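Local coordinates for protein ficolin-3 (Homo sapiens, PDB 2J5Z) that probably recognises sugars such as galactose through its fibrinogen-like domain, serving as a lectin of innate immunity, at residues 103-108 / 214-219; 88-93 / 120-125. All blocks are in the same frame, centred on the assembly; numbering follows the deposited sequence. Where two conformers were deposited one is given.

Contact 1 of 2, residues 103-108 / 214-219; sequences VELEDF and RRVRMM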
ATOM      1  N   VAL A 103     -20.846  -8.557   2.578  1.00 14.75           N
ATOM      2  CA  VAL A 103     -19.882  -9.513   2.039  1.00 15.30           C
ATOM      3  C   VAL A 103     -19.781  -9.293   0.521  1.00 16.88           C
ATOM      4  O   VAL A 103     -20.806  -9.241  -0.165  1.00 16.63           O
ATOM      5  CB  VAL A 103     -20.316 -10.961   2.340  1.00 15.37           C
ATOM      6  CG1 VAL A 103     -19.441 -11.962   1.606  1.00 15.70           C
ATOM      7  CG2 VAL A 103     -20.284 -11.230   3.865  1.00 15.87           C
ATOM      8  N   GLU A 104     -18.557  -9.138   0.015  1.00 17.13           N
ATOM      9  CA  GLU A 104     -18.324  -9.016  -1.430  1.00 19.15           C
ATOM     10  C   GLU A 104     -17.547 -10.201  -1.994  1.00 19.65           C
ATOM     11  O   GLU A 104     -16.543 -10.626  -1.430  1.00 18.79           O
ATOM     12  CB  GLU A 104     -17.539  -7.748  -1.739  1.00 19.77           C
ATOM     13  CG  GLU A 104     -18.227  -6.464  -1.365  1.00 23.29           C
ATOM     14  CD  GLU A 104     -17.437  -5.264  -1.849  1.00 25.34           C
ATOM     15  OE1 GLU A 104     -16.280  -5.474  -2.280  1.00 27.15           O
ATOM     16  OE2 GLU A 104     -17.966  -4.136  -1.804  1.00 25.96           O
ATOM     17  N   LEU A 105     -18.000 -10.710  -3.134  1.00 19.65           N
ATOM     18  CA  LEU A 105     -17.410 -11.891  -3.729  1.00 21.22           C
ATOM     19  C   LEU A 105     -17.109 -11.615  -5.196  1.00 22.88           C
ATOM     20  O   LEU A 105     -17.882 -10.950  -5.865  1.00 22.43           O
ATOM     21  CB  LEU A 105     -18.376 -13.075  -3.612  1.00 21.12           C
ATOM     22  CG  LEU A 105     -18.896 -13.408  -2.207  1.00 20.62           C
ATOM     23  CD1 LEU A 105     -20.048 -14.407  -2.284  1.00 21.12           C
ATOM     24  CD2 LEU A 105     -17.779 -13.952  -1.326  1.00 20.47           C
ATOM     25  N   GLU A 106     -15.981 -12.115  -5.688  1.00 25.29           N
ATOM     26  CA  GLU A 106     -15.669 -11.958  -7.105  1.00 28.22           C
ATOM     27  C   GLU A 106     -15.142 -13.264  -7.668  1.00 29.47           C
ATOM     28  O   GLU A 106     -14.199 -13.830  -7.135  1.00 29.40           O
ATOM     29  CB  GLU A 106     -14.656 -10.836  -7.321  1.00 29.00           C
ATOM     30  CG  GLU A 106     -14.410 -10.532  -8.792  1.00 31.66           C
ATOM     31  CD  GLU A 106     -13.403  -9.425  -8.998  1.00 33.38           C
ATOM     32  OE1 GLU A 106     -13.566  -8.341  -8.395  1.00 34.43           O
ATOM     33  OE2 GLU A 106     -12.446  -9.638  -9.772  1.00 34.48           O
ATOM     34  N   ASP A 107     -15.773 -13.755  -8.733  1.00 31.30           N
ATOM     35  CA  ASP A 107     -15.332 -14.995  -9.350  1.00 33.81           C
ATOM     36  C   ASP A 107     -14.224 -14.716 -10.364  1.00 34.96           C
ATOM     37  O   ASP A 107     -13.801 -13.569 -10.534  1.00 35.30           O
ATOM     38  CB  ASP A 107     -16.507 -15.776  -9.980  1.00 34.30           C
ATOM     39  CG  ASP A 107     -17.161 -15.043 -11.154  1.00 35.38           C
ATOM     40  OD1 ASP A 107     -16.532 -14.142 -11.754  1.00 35.19           O
ATOM     41  OD2 ASP A 107     -18.326 -15.381 -11.486  1.00 36.27           O
ATOM     42  N   PHE A 108     -13.768 -15.770 -11.030  1.00 36.91           N
ATOM     43  CA  PHE A 108     -12.636 -15.682 -11.952  1.00 38.03           C
ATOM     44  C   PHE A 108     -12.980 -14.991 -13.266  1.00 39.17           C
ATOM     45  O   PHE A 108     -12.104 -14.751 -14.096  1.00 40.35           O
ATOM     46  CB  PHE A 108     -12.053 -17.073 -12.193  1.00 38.12           C
ATOM     47  CG  PHE A 108     -11.578 -17.749 -10.937  1.00 38.40           C
ATOM     48  CD1 PHE A 108     -10.381 -17.380 -10.347  1.00 38.67           C
ATOM     49  CD2 PHE A 108     -12.334 -18.744 -10.338  1.00 38.60           C
ATOM     50  CE1 PHE A 108      -9.941 -17.992  -9.195  1.00 38.51           C
ATOM     51  CE2 PHE A 108     -11.901 -19.361  -9.183  1.00 39.37           C
ATOM     52  CZ  PHE A 108     -10.700 -18.984  -8.606  1.00 38.74           C
ATOM     53  N   ARG A 214     -12.261 -15.662  -6.460  0.50 23.30           N
ATOM     54  CA  ARG A 214     -10.944 -15.060  -6.666  0.50 23.51           C
ATOM     55  C   ARG A 214     -10.641 -13.975  -5.630  0.50 23.24           C
ATOM     56  O   ARG A 214      -9.510 -13.850  -5.152  0.50 22.80           O
ATOM     57  CB  ARG A 214     -10.877 -14.471  -8.084  0.50 23.99           C
ATOM     58  CG  ARG A 214      -9.664 -13.597  -8.376  0.50 25.02           C
ATOM     59  CD  ARG A 214      -9.644 -13.152  -9.837  0.50 26.49           C
ATOM     60  NE  ARG A 214      -9.204 -14.222 -10.735  0.50 27.82           N
ATOM     61  CZ  ARG A 214      -9.346 -14.195 -12.058  0.50 27.55           C
ATOM     62  NH1 ARG A 214      -9.920 -13.153 -12.646  0.50 27.29           N
ATOM     63  NH2 ARG A 214      -8.914 -15.213 -12.795  0.50 28.22           N
ATOM     64  N   ARG A 215     -11.665 -13.195  -5.293  1.00 22.99           N
ATOM     65  CA  ARG A 215     -11.534 -12.087  -4.344  1.00 23.25           C
ATOM     66  C   ARG A 215     -12.738 -12.035  -3.417  1.00 21.82           C
ATOM     67  O   ARG A 215     -13.876 -12.169  -3.864  1.00 21.36           O
ATOM     68  CB  ARG A 215     -11.428 -10.753  -5.079  1.00 24.06           C
ATOM     69  CG  ARG A 215     -10.269 -10.662  -6.079  1.00 28.50           C
ATOM     70  CD  ARG A 215     -10.326  -9.355  -6.863  1.00 32.20           C
ATOM     71  NE  ARG A 215     -10.253  -8.201  -5.975  1.00 34.98           N
ATOM     72  CZ  ARG A 215      -9.136  -7.529  -5.708  1.00 37.23           C
ATOM     73  NH1 ARG A 215      -7.985  -7.888  -6.265  1.00 37.82           N
ATOM     74  NH2 ARG A 215      -9.171  -6.491  -4.885  1.00 38.24           N
ATOM     75  N   VAL A 216     -12.490 -11.821  -2.131  1.00 20.75           N
ATOM     76  CA  VAL A 216     -13.577 -11.703  -1.163  1.00 19.86           C
ATOM     77  C   VAL A 216     -13.269 -10.538  -0.234  1.00 17.36           C
ATOM     78  O   VAL A 216     -12.107 -10.290   0.063  1.00 16.38           O
ATOM     79  CB  VAL A 216     -13.670 -12.991  -0.301  1.00 21.00           C
ATOM     80  CG1 VAL A 216     -14.725 -12.835   0.786  1.00 23.65           C
ATOM     81  CG2 VAL A 216     -13.962 -14.215  -1.182  1.00 23.29           C
ATOM     82  N   ARG A 217     -14.291  -9.826   0.232  1.00 16.43           N
ATOM     83  CA  ARG A 217     -14.100  -8.883   1.345  1.00 15.98           C
ATOM     84  C   ARG A 217     -15.263  -9.025   2.298  1.00 15.11           C
ATOM     85  O   ARG A 217     -16.371  -9.311   1.859  1.00 15.83           O
ATOM     86  CB  ARG A 217     -14.031  -7.429   0.878  1.00 17.70           C
ATOM     87  CG  ARG A 217     -12.905  -7.105  -0.106  1.00 20.08           C
ATOM     88  CD  ARG A 217     -12.693  -5.603  -0.194  1.00 20.68           C
ATOM     89  NE  ARG A 217     -13.849  -4.864  -0.696  1.00 21.77           N
ATOM     90  CZ  ARG A 217     -13.906  -3.537  -0.710  1.00 22.11           C
ATOM     91  NH1 ARG A 217     -12.879  -2.838  -0.251  1.00 21.10           N
ATOM     92  NH2 ARG A 217     -14.967  -2.904  -1.185  1.00 22.97           N
ATOM     93  N   MET A 218     -15.011  -8.832   3.594  1.00 13.87           N
ATOM     94  CA  MET A 218     -16.099  -8.730   4.579  1.00 12.98           C
ATOM     95  C   MET A 218     -15.971  -7.394   5.289  1.00 13.15           C
ATOM     96  O   MET A 218     -14.878  -7.019   5.732  1.00 12.26           O
ATOM     97  CB  MET A 218     -16.033  -9.875   5.599  1.00 13.04           C
ATOM     98  CG  MET A 218     -15.931 -11.279   4.978  1.00 14.40           C
ATOM     99  SD  MET A 218     -15.775 -12.607   6.210  1.00 17.02           S
ATOM    100  CE  MET A 218     -17.437 -12.690   6.878  1.00 16.13           C
ATOM    101  N   MET A 219     -17.079  -6.670   5.424  1.00 13.03           N
ATOM    102  CA  MET A 219     -16.976  -5.294   5.877  1.00 14.28           C
ATOM    103  C   MET A 219     -18.179  -4.874   6.719  1.00 13.47           C
ATOM    104  O   MET A 219     -19.271  -5.415   6.553  1.00 12.82           O
ATOM    105  CB  MET A 219     -16.800  -4.363   4.667  1.00 16.85           C
ATOM    106  CG  MET A 219     -17.786  -4.614   3.534  1.00 19.47           C
ATOM    107  SD  MET A 219     -17.137  -4.271   1.852  1.00 25.18           S
ATOM    108  CE  MET A 219     -16.927  -2.527   1.972  1.00 22.31           C
TER
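Glu104 and Arg217 lie side by side on one face of an antiparallel ladder whose strands run at 175°. Arg217, bent at chi3, presents NE and NH2 side-on in a salt bridge: Glu104 OE1 accepts from Arg217 NE (3.0 Å) and NH2 (3.1 Å), while Arg217 NH2 makes a weak bond to Glu104 OE2. OE1 sits close to the guanidinium plane but is itself met from above its carboxylate, the two planes being 46° apart. Arg217 NH2 also forms a salt bridge with Asp44 OD2, and Glu104 OE2 with Arg102 NE. Their backbones form a hydrogen-bonded antiparallel pair, N to O both ways. Glu106 and Arg215 run alongside one another on the same face, yet Glu106 OE1 stays 4.1 Å from Arg215 NE, beyond a salt bridge. Next along, Glu106 O accepts from both Arg214 N (2.8 Å) and Arg215 N (3.2 Å), a classic beta bulge. Phe108 CA lies over one face of the Arg214 guanidinium, which is turned 80° from the ring. Strand 215-220 thus lies between strands 101-106 and 52-58 of the fibrinogen-like domain, Leu105 and Val216 packing on its buried face, while the alternating charges Arg102, Glu104, Arg217 and Asp44 probably stabilise one another.

Contact 2 of 2, residues 88-93 / 120-125; sequences ENLHQL and FRLLGE. With ACT (acetate ion), chain F.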
ATOM      1  N   GLU A  88     -10.685 -10.640  18.637  1.00 13.67           N
ATOM      2  CA  GLU A  88     -10.778  -9.764  19.799  1.00 13.45           C
ATOM      3  C   GLU A  88     -11.089  -8.310  19.409  1.00 13.10           C
ATOM      4  O   GLU A  88     -11.920  -7.657  20.043  1.00 13.69           O
ATOM      5  CB  GLU A  88      -9.531  -9.878  20.687  1.00 14.78           C
ATOM      6  CG  GLU A  88      -9.591  -9.032  21.940  1.00 14.08           C
ATOM      7  CD  GLU A  88     -10.687  -9.462  22.937  1.00 15.51           C
ATOM      8  OE1 GLU A  88     -11.154 -10.630  22.879  1.00 14.89           O
ATOM      9  OE2 GLU A  88     -11.045  -8.623  23.804  1.00 14.59           O
ATOM     10  N   ASN A  89     -10.457  -7.825  18.343  1.00 12.79           N
ATOM     11  CA  ASN A  89     -10.769  -6.508  17.774  1.00 12.92           C
ATOM     12  C   ASN A  89     -12.246  -6.428  17.368  1.00 12.45           C
ATOM     13  O   ASN A  89     -12.961  -5.468  17.710  1.00 12.37           O
ATOM     14  CB  ASN A  89      -9.850  -6.235  16.571  1.00 13.25           C
ATOM     15  CG  ASN A  89      -8.431  -5.926  16.991  1.00 13.79           C
ATOM     16  OD1 ASN A  89      -8.214  -5.297  18.028  1.00 14.14           O
ATOM     17  ND2 ASN A  89      -7.454  -6.357  16.189  1.00 14.48           N
ATOM     18  N   LEU A  90     -12.714  -7.456  16.670  1.00 12.81           N
ATOM     19  CA  LEU A  90     -14.110  -7.502  16.219  1.00 11.87           C
ATOM     20  C   LEU A  90     -15.087  -7.540  17.390  1.00 11.86           C
ATOM     21  O   LEU A  90     -16.108  -6.839  17.392  1.00 11.04           O
ATOM     22  CB  LEU A  90     -14.346  -8.698  15.285  1.00 12.75           C
ATOM     23  CG  LEU A  90     -13.740  -8.538  13.879  1.00 13.28           C
ATOM     24  CD1 LEU A  90     -13.690  -9.854  13.105  1.00 13.35           C
ATOM     25  CD2 LEU A  90     -14.493  -7.476  13.056  1.00 14.07           C
ATOM     26  N   HIS A  91     -14.778  -8.342  18.410  1.00 11.88           N
ATOM     27  CA  HIS A  91     -15.611  -8.298  19.606  1.00 12.24           C
ATOM     28  C   HIS A  91     -15.651  -6.901  20.238  1.00 12.45           C
ATOM     29  O   HIS A  91     -16.724  -6.400  20.613  1.00 12.42           O
ATOM     30  CB  HIS A  91     -15.107  -9.304  20.654  1.00 13.18           C
ATOM     31  CG  HIS A  91     -15.838  -9.199  21.953  1.00 15.07           C
ATOM     32  ND1 HIS A  91     -15.264  -8.692  23.103  1.00 18.18           N
ATOM     33  CD2 HIS A  91     -17.122  -9.488  22.268  1.00 15.22           C
ATOM     34  CE1 HIS A  91     -16.160  -8.697  24.077  1.00 16.55           C
ATOM     35  NE2 HIS A  91     -17.295  -9.176  23.597  1.00 19.99           N
ATOM     36  N   GLN A  92     -14.487  -6.272  20.389  1.00 12.99           N
ATOM     37  CA  GLN A  92     -14.436  -4.938  21.002  1.00 13.86           C
ATOM     38  C   GLN A  92     -15.176  -3.882  20.179  1.00 14.92           C
ATOM     39  O   GLN A  92     -15.916  -3.056  20.734  1.00 16.19           O
ATOM     40  CB  GLN A  92     -12.980  -4.524  21.280  1.00 13.15           C
ATOM     41  CG  GLN A  92     -12.398  -5.318  22.465  1.00 15.49           C
ATOM     42  CD  GLN A  92     -10.954  -4.998  22.745  1.00 16.08           C
ATOM     43  OE1 GLN A  92     -10.466  -3.921  22.402  1.00 14.93           O
ATOM     44  NE2 GLN A  92     -10.265  -5.919  23.411  1.00 15.99           N
ATOM     45  N   LEU A  93     -15.017  -3.945  18.861  1.00 15.19           N
ATOM     46  CA  LEU A  93     -15.686  -2.989  17.978  1.00 16.44           C
ATOM     47  C   LEU A  93     -17.198  -3.154  18.023  1.00 16.82           C
ATOM     48  O   LEU A  93     -17.934  -2.165  18.037  1.00 17.40           O
ATOM     49  CB  LEU A  93     -15.221  -3.162  16.532  1.00 17.29           C
ATOM     50  CG  LEU A  93     -13.852  -2.618  16.140  1.00 17.83           C
ATOM     51  CD1 LEU A  93     -13.402  -3.306  14.872  1.00 18.72           C
ATOM     52  CD2 LEU A  93     -13.873  -1.090  15.982  1.00 18.49           C
ATOM     53  N   PHE A 120     -24.059  -7.435  12.776  1.00 15.43           N
ATOM     54  CA  PHE A 120     -22.999  -8.407  12.980  1.00 14.65           C
ATOM     55  C   PHE A 120     -22.334  -8.082  14.313  1.00 14.29           C
ATOM     56  O   PHE A 120     -21.980  -6.932  14.586  1.00 13.60           O
ATOM     57  CB  PHE A 120     -21.971  -8.298  11.832  1.00 14.51           C
ATOM     58  CG  PHE A 120     -20.706  -9.096  12.029  1.00 14.58           C
ATOM     59  CD1 PHE A 120     -20.556 -10.348  11.428  1.00 15.56           C
ATOM     60  CD2 PHE A 120     -19.639  -8.578  12.758  1.00 13.90           C
ATOM     61  CE1 PHE A 120     -19.372 -11.079  11.587  1.00 16.72           C
ATOM     62  CE2 PHE A 120     -18.463  -9.298  12.922  1.00 12.27           C
ATOM     63  CZ  PHE A 120     -18.319 -10.535  12.329  1.00 14.23           C
ATOM     64  N   ARG A 121     -22.158  -9.102  15.133  1.00 14.09           N
ATOM     65  CA  ARG A 121     -21.495  -8.932  16.421  1.00 14.63           C
ATOM     66  C   ARG A 121     -20.835 -10.233  16.791  1.00 12.99           C
ATOM     67  O   ARG A 121     -21.369 -11.306  16.500  1.00 12.37           O
ATOM     68  CB  ARG A 121     -22.540  -8.547  17.476  1.00 15.28           C
ATOM     69  CG  ARG A 121     -22.019  -8.396  18.872  1.00 18.38           C
ATOM     70  CD  ARG A 121     -23.081  -7.749  19.773  1.00 20.15           C
ATOM     71  NE  ARG A 121     -24.298  -8.555  19.812  1.00 21.85           N
ATOM     72  CZ  ARG A 121     -24.547  -9.511  20.703  1.00 22.57           C
ATOM     73  NH1 ARG A 121     -23.668  -9.783  21.671  1.00 23.99           N
ATOM     74  NH2 ARG A 121     -25.695 -10.180  20.639  1.00 22.62           N
ATOM     75  N   LEU A 122     -19.661 -10.166  17.424  1.00 13.25           N
ATOM     76  CA  LEU A 122     -19.077 -11.383  17.976  1.00 12.19           C
ATOM     77  C   LEU A 122     -19.116 -11.328  19.492  1.00 12.61           C
ATOM     78  O   LEU A 122     -18.821 -10.283  20.090  1.00 13.43           O
ATOM     79  CB  LEU A 122     -17.618 -11.574  17.530  1.00 13.19           C
ATOM     80  CG  LEU A 122     -17.291 -11.713  16.051  1.00 12.04           C
ATOM     81  CD1 LEU A 122     -15.820 -12.107  15.885  1.00 13.49           C
ATOM     82  CD2 LEU A 122     -18.225 -12.726  15.384  1.00 14.26           C
ATOM     83  N   LEU A 123     -19.481 -12.442  20.109  1.00 13.81           N
ATOM     84  CA  LEU A 123     -19.385 -12.550  21.565  1.00 14.74           C
ATOM     85  C   LEU A 123     -17.914 -12.591  21.938  1.00 15.07           C
ATOM     86  O   LEU A 123     -17.055 -12.606  21.050  1.00 14.57           O
ATOM     87  CB  LEU A 123     -20.131 -13.783  22.068  1.00 15.39           C
ATOM     88  CG  LEU A 123     -21.650 -13.600  22.230  1.00 17.46           C
ATOM     89  CD1 LEU A 123     -22.296 -13.268  20.894  1.00 20.14           C
ATOM     90  CD2 LEU A 123     -22.313 -14.821  22.856  1.00 16.34           C
ATOM     91  N   GLY A 124     -17.620 -12.579  23.238  1.00 16.21           N
ATOM     92  CA  GLY A 124     -16.227 -12.567  23.723  1.00 16.62           C
ATOM     93  C   GLY A 124     -15.525 -13.921  23.673  1.00 16.20           C
ATOM     94  O   GLY A 124     -16.094 -14.920  23.234  1.00 16.40           O
ATOM     95  N   GLU A 125     -14.270 -13.967  24.113  1.00 16.29           N
ATOM     96  CA  GLU A 125     -13.467 -15.179  23.956  1.00 16.65           C
ATOM     97  C   GLU A 125     -13.978 -16.371  24.783  1.00 16.87           C
ATOM     98  O   GLU A 125     -13.824 -17.531  24.386  1.00 16.42           O
ATOM     99  CB  GLU A 125     -11.998 -14.914  24.297  1.00 16.73           C
ATOM    100  CG  GLU A 125     -11.099 -16.077  23.897  1.00 16.96           C
ATOM    101  CD  GLU A 125      -9.629 -15.796  24.086  1.00 16.33           C
ATOM    102  OE1 GLU A 125      -9.294 -14.732  24.660  1.00 17.00           O
ATOM    103  OE2 GLU A 125      -8.809 -16.644  23.655  1.00 16.08           O
TER
HETATM  104  C   ACT F1279     -13.449 -10.498  25.521  1.00 17.31           C
HETATM  105  O   ACT F1279     -12.861  -9.376  25.641  1.00 16.98           O
HETATM  106  OXT ACT F1279     -13.097 -11.288  24.594  1.00 17.93           O
HETATM  107  CH3 ACT F1279     -14.545 -10.885  26.451  1.00 13.86           C
HETATM  108  O   HOH W   1     -19.317  -7.579  21.058  1.00 21.14           O
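Two donors grip Glu125 OE2, Arg73 NH1 through a salt bridge and Trp69 NE1 through a hydrogen bond, which fixes the Glu125 side chain just beyond strand 120-122. Its backbone N in turn donates to OXT of an acetate ion, probably from the crystallisation liquor, at 3.0 Å. The acetate lies against Glu88, whose OE1 is 2.7 Å from OXT and whose OE2 is 2.7 Å from acetate O; OE1 is also hydrogen-bonded with Tyr129 OH. Glu88 OE2 receives Gln92 NE2 on its anti lone pair at 2.8 Å, one turn along the helix. Beside this cluster the His91 ring, with CG anti to the backbone N, has Gly124 CA over one face, 3.6 Å from the ring centroid and only 15° off the normal, a CH-pi contact. A water donates to both His91 O and Leu122 O, whereas the buried Leu123 O has no partner in the model. Deeper in, Leu90 CB meets Leu122 CD1 at 3.8 Å, the two side chains crossing obliquely, while Leu90 CD2 approaches the Phe120 ring. Leu90, Leu122 and Phe120 thus join helix 87-94 to strand 112-122 by apolar packing, which Phe55 and Leu220 of the sheet extend, with the water and His91 linking the polar side.

How the contacts relate
From the N terminus the four segments come in the order 88-93, 103-108, 120-125 and 214-219, so the contacts cross. Contact 2 closes the shorter loop, bringing helix 87-94 against the end of strand 112-122 after a run that includes strand 101-106. Contact 1 closes a far longer one: strand 101-106 pairs with strand 215-220, near the C terminus, and the intervening chain holds the calcium site and the galactose pocket. Strands 101-106 and 112-122 are neighbours in one antiparallel sheet, so both contacts reach that sheet. Their centres are about 22 Å apart, on opposite sides of the chain's centre, and they do not touch. Together they tie a helix and the C-terminal strand into the fibrinogen-like domain.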